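Computational Design of Enzyme (Synthetic construct, PDB 3TP4) is a computationally designed enzyme of synthetic origin, probably built to place an activated serine-containing catalytic triad in a TIM-barrel scaffold of glycosyl hydrolase family 26. Local coordinates at residues 295-301 with 338-343; 55-59 with 332-336; 32-38 with 318-324; 60-65 with 353-358. All blocks are in the same frame, centred on the assembly; numbering follows the deposited sequence.

Interaction 1 (295-301 with 338-343); sequences SPAQWFT and ALLEDF
Q298 and D342 bring the two backbones to 5.5 Å between CA atoms, where the turn P296 to W299 runs into helix 299-308 beside the first turn of helix 340-348. Q298 is the N-cap residue, and the carboxylate of D342 lies against the N-H groups that follow it. OD2 of D342 accepts from T301 N at 2.9 Å, on its syn side but 20° out of plane. OD1 of D342 takes the hydroxyl OG1 of T301 through its syn lone pair at 2.6 Å; T301 holds OG1 between its backbone N and carbonyl carbon (chi1 57°). A water also donates to OD1 and links it to Q298 NE2. Shortened to an alanine, D342 would probably leave the hydroxyl and N-H of T301 without their carboxylate, and the start of helix 299-308 without a nearby negative charge. The edge of F343 meets the F300 face in a T-shaped stack, CD1 above the ring centre, while CE3 of W299 lies over the opposite face, offset toward the rim. L339 pushes CD2 to 3.2 Å from P296 O. These helices flank strand 318-321 in sequence, so the contact is neighbour-to-neighbour packing in the outer layer of a TIM barrel.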
# COMPACT_ATOMS: atom_id res chain seq x y z
N SER A 295 17.67 -22.35 3.20
CA SER A 295 16.81 -23.31 2.52
C SER A 295 16.03 -24.12 3.55
O SER A 295 16.13 -25.34 3.59
CB SER A 295 17.63 -24.23 1.61
OG SER A 295 18.32 -23.48 0.62
N PRO A 296 15.24 -23.44 4.38
CA PRO A 296 14.43 -24.21 5.33
C PRO A 296 13.60 -25.26 4.57
O PRO A 296 12.94 -24.92 3.59
CB PRO A 296 13.54 -23.14 5.98
CG PRO A 296 13.61 -21.95 5.04
CD PRO A 296 14.95 -22.00 4.43
N ALA A 297 13.66 -26.51 5.01
CA ALA A 297 13.05 -27.62 4.27
C ALA A 297 11.55 -27.47 4.07
O ALA A 297 10.80 -27.21 5.02
CB ALA A 297 13.37 -28.97 4.95
N GLN A 298 11.12 -27.64 2.82
CA GLN A 298 9.71 -27.59 2.44
C GLN A 298 8.99 -26.34 2.95
O GLN A 298 7.82 -26.39 3.33
CB GLN A 298 8.98 -28.85 2.91
CG GLN A 298 9.60 -30.13 2.36
CD GLN A 298 8.76 -31.35 2.65
OE1 GLN A 298 8.63 -31.77 3.80
NE2 GLN A 298 8.18 -31.92 1.60
N TRP A 299 9.70 -25.22 2.95
CA TRP A 299 9.18 -24.00 3.56
C TRP A 299 7.91 -23.51 2.84
O TRP A 299 6.92 -23.19 3.48
CB TRP A 299 10.25 -22.92 3.56
CG TRP A 299 9.84 -21.69 4.31
CD1 TRP A 299 10.04 -21.44 5.65
CD2 TRP A 299 9.16 -20.55 3.78
NE1 TRP A 299 9.52 -20.21 5.97
CE2 TRP A 299 8.99 -19.64 4.85
CE3 TRP A 299 8.69 -20.21 2.51
CZ2 TRP A 299 8.35 -18.41 4.68
CZ3 TRP A 299 8.05 -18.97 2.34
CH2 TRP A 299 7.89 -18.10 3.42
N PHE A 300 7.94 -23.49 1.50
CA PHE A 300 6.79 -23.01 0.75
C PHE A 300 5.53 -23.85 0.96
O PHE A 300 4.46 -23.33 1.26
CB PHE A 300 7.11 -22.89 -0.74
CG PHE A 300 8.14 -21.84 -1.06
CD1 PHE A 300 7.80 -20.49 -1.06
CD2 PHE A 300 9.44 -22.20 -1.37
CE1 PHE A 300 8.74 -19.51 -1.36
CE2 PHE A 300 10.39 -21.23 -1.68
CZ PHE A 300 10.05 -19.88 -1.66
N THR A 301 5.64 -25.17 0.80
CA THR A 301 4.47 -26.02 1.00
C THR A 301 4.02 -26.07 2.46
O THR A 301 2.84 -26.24 2.74
CB THR A 301 4.68 -27.45 0.48
OG1 THR A 301 5.84 -28.02 1.11
CG2 THR A 301 4.87 -27.44 -1.05
N ALA A 338 18.18 -25.48 -3.46
CA ALA A 338 17.62 -26.63 -2.76
C ALA A 338 16.09 -26.57 -2.67
O ALA A 338 15.42 -27.61 -2.64
CB ALA A 338 18.24 -26.75 -1.37
N LEU A 339 15.53 -25.36 -2.62
CA LEU A 339 14.09 -25.20 -2.44
C LEU A 339 13.30 -25.21 -3.76
O LEU A 339 12.07 -25.00 -3.76
CB LEU A 339 13.76 -23.93 -1.62
CG LEU A 339 13.79 -24.02 -0.09
CD1 LEU A 339 13.67 -22.63 0.54
CD2 LEU A 339 12.69 -24.94 0.43
N LEU A 340 13.99 -25.45 -4.87
CA LEU A 340 13.33 -25.42 -6.17
C LEU A 340 12.15 -26.39 -6.26
O LEU A 340 11.04 -26.01 -6.62
CB LEU A 340 14.32 -25.71 -7.30
CG LEU A 340 13.62 -25.86 -8.65
CD1 LEU A 340 13.19 -24.51 -9.18
CD2 LEU A 340 14.50 -26.57 -9.66
N GLU A 341 12.38 -27.65 -5.91
CA GLU A 341 11.31 -28.65 -5.98
C GLU A 341 10.11 -28.27 -5.12
O GLU A 341 8.96 -28.42 -5.53
CB GLU A 341 11.84 -30.04 -5.60
CG GLU A 341 10.76 -31.10 -5.55
CD GLU A 341 11.32 -32.51 -5.42
OE1 GLU A 341 12.41 -32.68 -4.82
OE2 GLU A 341 10.67 -33.45 -5.94
N ASP A 342 10.37 -27.76 -3.91
CA ASP A 342 9.27 -27.42 -3.03
C ASP A 342 8.47 -26.25 -3.61
O ASP A 342 7.24 -26.24 -3.52
CB ASP A 342 9.76 -27.07 -1.63
CG ASP A 342 8.61 -26.92 -0.63
OD1 ASP A 342 8.06 -27.94 -0.20
OD2 ASP A 342 8.28 -25.77 -0.27
N PHE A 343 9.15 -25.28 -4.19
CA PHE A 343 8.44 -24.15 -4.77
C PHE A 343 7.58 -24.61 -5.95
O PHE A 343 6.44 -24.19 -6.09
CB PHE A 343 9.39 -23.01 -5.19
CG PHE A 343 8.66 -21.82 -5.75
CD1 PHE A 343 8.02 -20.93 -4.91
CD2 PHE A 343 8.57 -21.63 -7.12
CE1 PHE A 343 7.33 -19.85 -5.42
CE2 PHE A 343 7.88 -20.56 -7.64
CZ PHE A 343 7.26 -19.67 -6.79
O HOH W 1 17.04 -22.81 -1.94
O HOH W 2 7.96 -30.47 -1.34

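Interaction 2 (55-59 with 332-336); sequences DVKNV and VPVPG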
# COMPACT_ATOMS: atom_id res chain seq x y z
N ASP A 55 11.67 -15.73 -14.14
CA ASP A 55 12.11 -16.96 -13.49
C ASP A 55 10.90 -17.81 -13.06
O ASP A 55 10.99 -19.03 -13.00
CB ASP A 55 12.92 -16.67 -12.23
CG ASP A 55 14.31 -16.14 -12.54
OD1 ASP A 55 14.72 -16.20 -13.71
OD2 ASP A 55 14.99 -15.67 -11.60
N VAL A 56 9.80 -17.15 -12.72
CA VAL A 56 8.61 -17.85 -12.28
C VAL A 56 8.03 -18.67 -13.42
O VAL A 56 7.66 -19.82 -13.23
CB VAL A 56 7.54 -16.89 -11.76
CG1 VAL A 56 6.27 -17.66 -11.42
CG2 VAL A 56 8.04 -16.14 -10.54
N LYS A 57 7.96 -18.07 -14.60
CA LYS A 57 7.52 -18.78 -15.78
C LYS A 57 8.47 -19.94 -16.09
O LYS A 57 8.02 -21.06 -16.37
CB LYS A 57 7.42 -17.80 -16.96
CG LYS A 57 7.25 -18.44 -18.34
CD LYS A 57 5.93 -19.20 -18.47
CE LYS A 57 5.78 -19.79 -19.87
NZ LYS A 57 4.48 -20.51 -20.05
N ASN A 58 9.78 -19.70 -16.02
CA ASN A 58 10.74 -20.76 -16.36
C ASN A 58 10.71 -21.93 -15.37
O ASN A 58 10.88 -23.08 -15.77
CB ASN A 58 12.16 -20.22 -16.51
CG ASN A 58 12.29 -19.23 -17.66
OD1 ASN A 58 11.44 -19.18 -18.54
ND2 ASN A 58 13.36 -18.44 -17.66
N VAL A 59 10.51 -21.64 -14.09
CA VAL A 59 10.53 -22.71 -13.10
C VAL A 59 9.18 -23.41 -12.91
O VAL A 59 9.15 -24.60 -12.62
CB VAL A 59 11.05 -22.23 -11.73
CG1 VAL A 59 12.43 -21.61 -11.88
CG2 VAL A 59 10.10 -21.25 -11.11
N VAL A 332 12.51 -16.36 -5.34
CA VAL A 332 11.96 -17.52 -6.06
C VAL A 332 13.11 -18.45 -6.44
O VAL A 332 14.02 -18.04 -7.16
CB VAL A 332 11.19 -17.09 -7.32
CG1 VAL A 332 10.88 -18.31 -8.21
CG2 VAL A 332 9.89 -16.33 -6.94
N PRO A 333 13.08 -19.71 -5.97
CA PRO A 333 14.15 -20.67 -6.29
C PRO A 333 14.32 -20.86 -7.79
O PRO A 333 13.35 -20.78 -8.54
CB PRO A 333 13.66 -21.98 -5.65
CG PRO A 333 12.68 -21.57 -4.62
CD PRO A 333 12.04 -20.30 -5.11
N VAL A 334 15.55 -21.12 -8.22
CA VAL A 334 15.87 -21.38 -9.61
C VAL A 334 16.69 -22.67 -9.65
O VAL A 334 17.05 -23.19 -8.59
CB VAL A 334 16.61 -20.19 -10.27
CG1 VAL A 334 15.74 -18.95 -10.21
CG2 VAL A 334 17.94 -19.93 -9.57
N PRO A 335 16.93 -23.22 -10.85
CA PRO A 335 17.65 -24.49 -10.86
C PRO A 335 18.96 -24.35 -10.09
O PRO A 335 19.65 -23.34 -10.22
CB PRO A 335 17.91 -24.73 -12.35
CG PRO A 335 16.77 -24.03 -13.02
CD PRO A 335 16.55 -22.79 -12.20
N GLY A 336 19.28 -25.34 -9.27
CA GLY A 336 20.46 -25.25 -8.44
C GLY A 336 20.13 -24.97 -6.99
O GLY A 336 20.93 -25.30 -6.12
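V59 and V56 on helix 55-60 pack against the extended run 332-336. In this TIM barrel the helix follows strand 32-37 and the run follows strand 318-321, so the contact joins chain from two neighbouring beta-alpha units. V59 can be followed outward. Its CB stands 4.2 Å from P333 O. There the side chain forks: CG1, set anti to the carbonyl carbon (chi1 -56°), reaches the same P333 O at 3.6 Å, then V334 CA, and lastly P335 CD at 4.3 Å. The other branch, CG2, turns to V332 and meets its CG1 at 4.2 Å. P333 O is thus buried under a methyl group and has no hydrogen-bond partner in the model. One turn earlier V56 crosses V332 at about a right angle, CG2 to CG2 at 4.1 Å, and F34 and H36 of strand 32-37 touch both valines. No hydrogen bond spans the two segments. The one carboxylate present, on D55, is satisfied by T45, L44 N and N324 ND2, which fix its position. What it offers this contact is a van der Waals touch, OD2 of D55 lying 3.6 Å from CG1 of V334.

Interaction 3 (32-38 with 318-324); sequences ILFGHHG and YMETGEN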
# COMPACT_ATOMS: atom_id res chain seq x y z
N ILE A 32 -5.37 -18.33 -3.65
CA ILE A 32 -4.57 -17.17 -3.30
C ILE A 32 -3.59 -16.88 -4.44
O ILE A 32 -2.82 -17.75 -4.85
CB ILE A 32 -3.87 -17.36 -1.94
CG1 ILE A 32 -3.20 -16.05 -1.48
CG2 ILE A 32 -2.88 -18.52 -2.00
CD1 ILE A 32 -2.85 -16.04 0.02
N LEU A 33 -3.65 -15.67 -5.00
CA LEU A 33 -2.80 -15.33 -6.12
C LEU A 33 -1.34 -15.23 -5.67
O LEU A 33 -1.02 -14.51 -4.72
CB LEU A 33 -3.19 -13.99 -6.77
CG LEU A 33 -4.59 -13.48 -7.14
CD1 LEU A 33 -4.58 -12.79 -8.49
CD2 LEU A 33 -5.69 -14.50 -7.06
N PHE A 34 -0.46 -15.95 -6.35
CA PHE A 34 0.96 -15.82 -6.09
C PHE A 34 1.53 -14.60 -6.81
O PHE A 34 1.31 -14.42 -8.01
CB PHE A 34 1.75 -17.06 -6.52
CG PHE A 34 3.23 -16.86 -6.46
CD1 PHE A 34 3.88 -16.79 -5.23
CD2 PHE A 34 3.98 -16.69 -7.63
CE1 PHE A 34 5.25 -16.59 -5.17
CE2 PHE A 34 5.35 -16.49 -7.58
CZ PHE A 34 5.99 -16.45 -6.36
N GLY A 35 2.26 -13.77 -6.08
CA GLY A 35 2.88 -12.59 -6.66
C GLY A 35 4.40 -12.60 -6.54
O GLY A 35 4.96 -13.24 -5.65
N HIS A 36 5.06 -11.90 -7.46
CA HIS A 36 6.51 -11.83 -7.45
C HIS A 36 6.94 -10.43 -7.87
O HIS A 36 6.41 -9.86 -8.82
CB HIS A 36 7.10 -12.87 -8.41
CG HIS A 36 8.60 -12.97 -8.35
ND1 HIS A 36 9.37 -13.17 -9.48
CD2 HIS A 36 9.46 -12.92 -7.31
CE1 HIS A 36 10.64 -13.22 -9.13
NE2 HIS A 36 10.73 -13.07 -7.82
N HIS A 37 7.89 -9.88 -7.12
CA HIS A 37 8.37 -8.51 -7.32
C HIS A 37 9.37 -8.42 -8.47
O HIS A 37 10.33 -9.21 -8.53
CB HIS A 37 9.00 -7.99 -6.03
CG HIS A 37 8.97 -6.50 -5.90
ND1 HIS A 37 7.85 -5.80 -5.52
CD2 HIS A 37 9.94 -5.57 -6.11
CE1 HIS A 37 8.12 -4.51 -5.50
NE2 HIS A 37 9.38 -4.34 -5.85
N GLY A 38 9.14 -7.48 -9.38
CA GLY A 38 10.00 -7.27 -10.53
C GLY A 38 10.17 -8.54 -11.32
O GLY A 38 11.28 -8.91 -11.72
N TYR A 318 -3.97 -12.50 -2.01
CA TYR A 318 -2.70 -12.76 -2.68
C TYR A 318 -1.53 -12.79 -1.70
O TYR A 318 -1.67 -12.42 -0.53
CB TYR A 318 -2.45 -11.75 -3.82
CG TYR A 318 -2.38 -10.27 -3.42
CD1 TYR A 318 -3.52 -9.47 -3.46
CD2 TYR A 318 -1.17 -9.68 -3.05
CE1 TYR A 318 -3.46 -8.12 -3.12
CE2 TYR A 318 -1.10 -8.31 -2.70
CZ TYR A 318 -2.25 -7.54 -2.75
OH TYR A 318 -2.22 -6.20 -2.39
N MSE A 319 -0.39 -13.25 -2.19
CA MSE A 319 0.83 -13.28 -1.40
C MSE A 319 2.02 -13.10 -2.34
O MSE A 319 2.24 -13.91 -3.24
CB MSE A 319 0.95 -14.61 -0.65
CG MSE A 319 0.96 -15.81 -1.56
SE MSE A 319 0.65 -17.45 -0.54
CE MSE A 319 2.24 -17.43 0.61
N GLU A 320 2.78 -12.03 -2.13
CA GLU A 320 3.85 -11.65 -3.04
C GLU A 320 5.21 -11.86 -2.37
O GLU A 320 5.40 -11.48 -1.21
CB GLU A 320 3.70 -10.17 -3.45
CG GLU A 320 4.75 -9.73 -4.47
CD GLU A 320 4.84 -8.21 -4.61
OE1 GLU A 320 3.84 -7.51 -4.36
OE2 GLU A 320 5.93 -7.72 -4.99
N THR A 321 6.14 -12.47 -3.09
CA THR A 321 7.49 -12.65 -2.56
C THR A 321 8.50 -11.78 -3.33
O THR A 321 8.15 -11.17 -4.34
CB THR A 321 7.94 -14.13 -2.53
OG1 THR A 321 8.98 -14.31 -1.55
CG2 THR A 321 8.47 -14.56 -3.89
N GLY A 322 9.73 -11.74 -2.85
CA GLY A 322 10.67 -10.70 -3.25
C GLY A 322 11.36 -10.84 -4.60
O GLY A 322 11.25 -11.86 -5.29
N GLU A 323 12.11 -9.81 -4.95
CA GLU A 323 12.76 -9.73 -6.26
C GLU A 323 13.92 -10.73 -6.43
O GLU A 323 14.68 -10.98 -5.49
CB GLU A 323 13.26 -8.29 -6.49
CG GLU A 323 13.71 -8.00 -7.92
CD GLU A 323 13.87 -6.50 -8.17
OE1 GLU A 323 14.11 -5.76 -7.19
OE2 GLU A 323 13.74 -6.06 -9.34
N ASN A 324 14.05 -11.29 -7.62
CA ASN A 324 15.17 -12.17 -7.92
C ASN A 324 16.37 -11.38 -8.49
O ASN A 324 16.58 -11.36 -9.69
CB ASN A 324 14.74 -13.27 -8.89
CG ASN A 324 14.14 -14.47 -8.18
OD1 ASN A 324 13.63 -14.35 -7.07
ND2 ASN A 324 14.21 -15.63 -8.81
O HOH W 3 12.33 -10.81 -9.73
O HOH W 4 4.99 -4.88 -4.57
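L33 and Y318 begin a parallel pairing of strands 32-37 and 318-321, two neighbouring strands of the TIM barrel that lie far apart in sequence. The backbone ladder comes first: M319 N gives to L33 O, G35 N to M319 O, T321 N to G35 O and H37 N to T321 O, at 2.8 to 3.1 Å. G35 suits this register, since a CB there would sit tight against CB of E320. Apolar packing follows on the face of F34, M319 and T321: the F34 ring touches T321 CG2, and the selenium of M319 lies 3.8 Å from I32 CD1. Polar side chains gather at the C-terminal ends. H36, whose ND1 bonds T39 OG1, makes a weak bond from NE2 to N324 OD1, an atom that also accepts from F331 N. H37 ND1 donates to E320 OE2 at 2.8 Å; ring and carboxylate are nearly coplanar, 9° apart. H37 reaches it with CG anti to the backbone N (chi1 -155°). Were E320 cut back to an alanine, H37 ND1 would probably lose its carboxylate mate and the imidazole would be freer to turn. Because H37 NE2 also bonds S70 OG, the chain of contacts has charge-relay geometry, consistent with the Ser-His-Glu triad such a design would intend.

Interaction 4 (60-65 with 353-358); sequences TGDFPA and LFASEV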
# COMPACT_ATOMS: atom_id res chain seq x y z
N THR A 60 8.07 -22.69 -13.07
CA THR A 60 6.75 -23.28 -12.81
C THR A 60 5.92 -23.55 -14.06
O THR A 60 4.99 -24.34 -14.02
CB THR A 60 5.89 -22.39 -11.88
OG1 THR A 60 5.40 -21.27 -12.62
CG2 THR A 60 6.70 -21.91 -10.70
N GLY A 61 6.23 -22.88 -15.16
CA GLY A 61 5.44 -23.05 -16.37
C GLY A 61 4.39 -21.96 -16.54
O GLY A 61 3.73 -21.91 -17.58
N ASP A 62 4.24 -21.09 -15.54
CA ASP A 62 3.32 -19.94 -15.64
C ASP A 62 3.89 -18.67 -14.98
O ASP A 62 4.74 -18.74 -14.10
CB ASP A 62 1.97 -20.27 -15.01
CG ASP A 62 0.83 -19.40 -15.55
OD1 ASP A 62 1.09 -18.47 -16.34
OD2 ASP A 62 -0.34 -19.65 -15.18
N PHE A 63 3.42 -17.51 -15.42
CA PHE A 63 3.79 -16.26 -14.78
C PHE A 63 2.99 -16.14 -13.49
O PHE A 63 1.97 -16.81 -13.34
CB PHE A 63 3.49 -15.08 -15.69
CG PHE A 63 4.34 -15.03 -16.93
CD1 PHE A 63 3.95 -15.70 -18.08
CD2 PHE A 63 5.52 -14.31 -16.94
CE1 PHE A 63 4.74 -15.64 -19.23
CE2 PHE A 63 6.32 -14.26 -18.10
CZ PHE A 63 5.92 -14.92 -19.23
N PRO A 64 3.44 -15.30 -12.55
CA PRO A 64 2.66 -15.11 -11.32
C PRO A 64 1.34 -14.42 -11.64
O PRO A 64 1.23 -13.76 -12.67
CB PRO A 64 3.53 -14.19 -10.47
CG PRO A 64 4.44 -13.51 -11.45
CD PRO A 64 4.65 -14.46 -12.58
N ALA A 65 0.36 -14.57 -10.75
CA ALA A 65 -0.92 -13.88 -10.91
C ALA A 65 -0.77 -12.41 -10.53
O ALA A 65 -1.52 -11.56 -11.01
CB ALA A 65 -2.01 -14.54 -10.05
N LEU A 353 -2.87 -19.46 -7.23
CA LEU A 353 -3.26 -19.05 -8.57
C LEU A 353 -2.15 -18.30 -9.28
O LEU A 353 -1.49 -17.43 -8.70
CB LEU A 353 -4.53 -18.19 -8.55
CG LEU A 353 -5.76 -18.89 -7.95
CD1 LEU A 353 -6.95 -17.95 -7.87
CD2 LEU A 353 -6.11 -20.12 -8.76
N PHE A 354 -1.94 -18.66 -10.53
CA PHE A 354 -0.96 -17.98 -11.37
C PHE A 354 -1.68 -17.28 -12.53
O PHE A 354 -2.91 -17.37 -12.63
CB PHE A 354 0.09 -18.99 -11.83
CG PHE A 354 1.05 -19.38 -10.73
CD1 PHE A 354 0.59 -20.06 -9.60
CD2 PHE A 354 2.39 -19.05 -10.82
CE1 PHE A 354 1.46 -20.40 -8.58
CE2 PHE A 354 3.26 -19.38 -9.80
CZ PHE A 354 2.80 -20.06 -8.67
N ALA A 355 -0.93 -16.59 -13.37
CA ALA A 355 -1.50 -15.74 -14.43
C ALA A 355 -2.60 -16.39 -15.26
O ALA A 355 -3.66 -15.79 -15.47
CB ALA A 355 -0.40 -15.24 -15.34
N SER A 356 -2.35 -17.60 -15.76
CA SER A 356 -3.35 -18.23 -16.62
C SER A 356 -4.60 -18.64 -15.84
O SER A 356 -5.61 -19.02 -16.44
CB SER A 356 -2.76 -19.44 -17.37
OG SER A 356 -2.43 -20.47 -16.47
N GLU A 357 -4.56 -18.56 -14.52
CA GLU A 357 -5.75 -18.89 -13.74
C GLU A 357 -6.55 -17.66 -13.32
O GLU A 357 -7.57 -17.78 -12.64
CB GLU A 357 -5.39 -19.75 -12.53
CG GLU A 357 -4.95 -21.16 -12.92
CD GLU A 357 -3.97 -21.76 -11.94
OE1 GLU A 357 -3.03 -21.05 -11.53
OE2 GLU A 357 -4.15 -22.94 -11.57
N VAL A 358 -6.10 -16.47 -13.71
CA VAL A 358 -6.84 -15.25 -13.37
C VAL A 358 -7.89 -15.00 -14.43
O VAL A 358 -7.57 -14.79 -15.60
CB VAL A 358 -5.92 -14.03 -13.31
CG1 VAL A 358 -6.75 -12.73 -13.17
CG2 VAL A 358 -4.93 -14.18 -12.16
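L353 opens the contact by setting its carbonyl O 3.2 Å from CB of A65, where the loop entering strand 66-70 of the TIM barrel passes the segment that follows strand 352-353. F354 comes next. Its ring edge faces F63 O, with CD2 at 3.4 Å, while T60 OG1 and P64 CA approach the same ring obliquely. The F354 N-H is taken within its own segment by E357 OE1. A355 then gives its N-H to F63 O in an almost straight bond, 2.9 Å at 173°, from above the carbonyl plane, and its methyl packs on F63 CB. S356 supplies the polar grip with two bonds to D62. The backbone N of S356 meets the syn lone pair of D62 OD2 at 2.9 Å. The hydroxyl OG of S356 reaches D62 OD2 from above the carboxylate plane at 2.6 Å, since OG lies between its own backbone N and carbonyl carbon (chi1 67°). D62 is positioned in turn by an ST turn, its N-H bonded to T60 OG1, a hydroxyl also hydrogen-bonded to V56 O. After the 3-10 turn 355-357 the chain swings back, and V358 lays CG2 against the methyl CB of A65 at 3.6 Å.

In the fold
Interaction 3 is the barrel wall itself, buried and built on a backbone ladder with a polar cluster at its C-terminal end. Interaction 2, also buried, is nearly all aliphatic packing; N324 of interaction 3 is hydrogen-bonded to both D55 and V332 of interaction 2. Interactions 1 and 4 are only partly buried, and in each an aspartate accepts N-H and hydroxyl donors from the opposite segment. F34 of interaction 3 ties these two to the wall: its ring meets F343 of interaction 1 edge-to-face and also F354 of interaction 4. P333 packs against L340 and F343, joining interactions 1 and 2, and L353 bonds the strand of interaction 3 through its backbone.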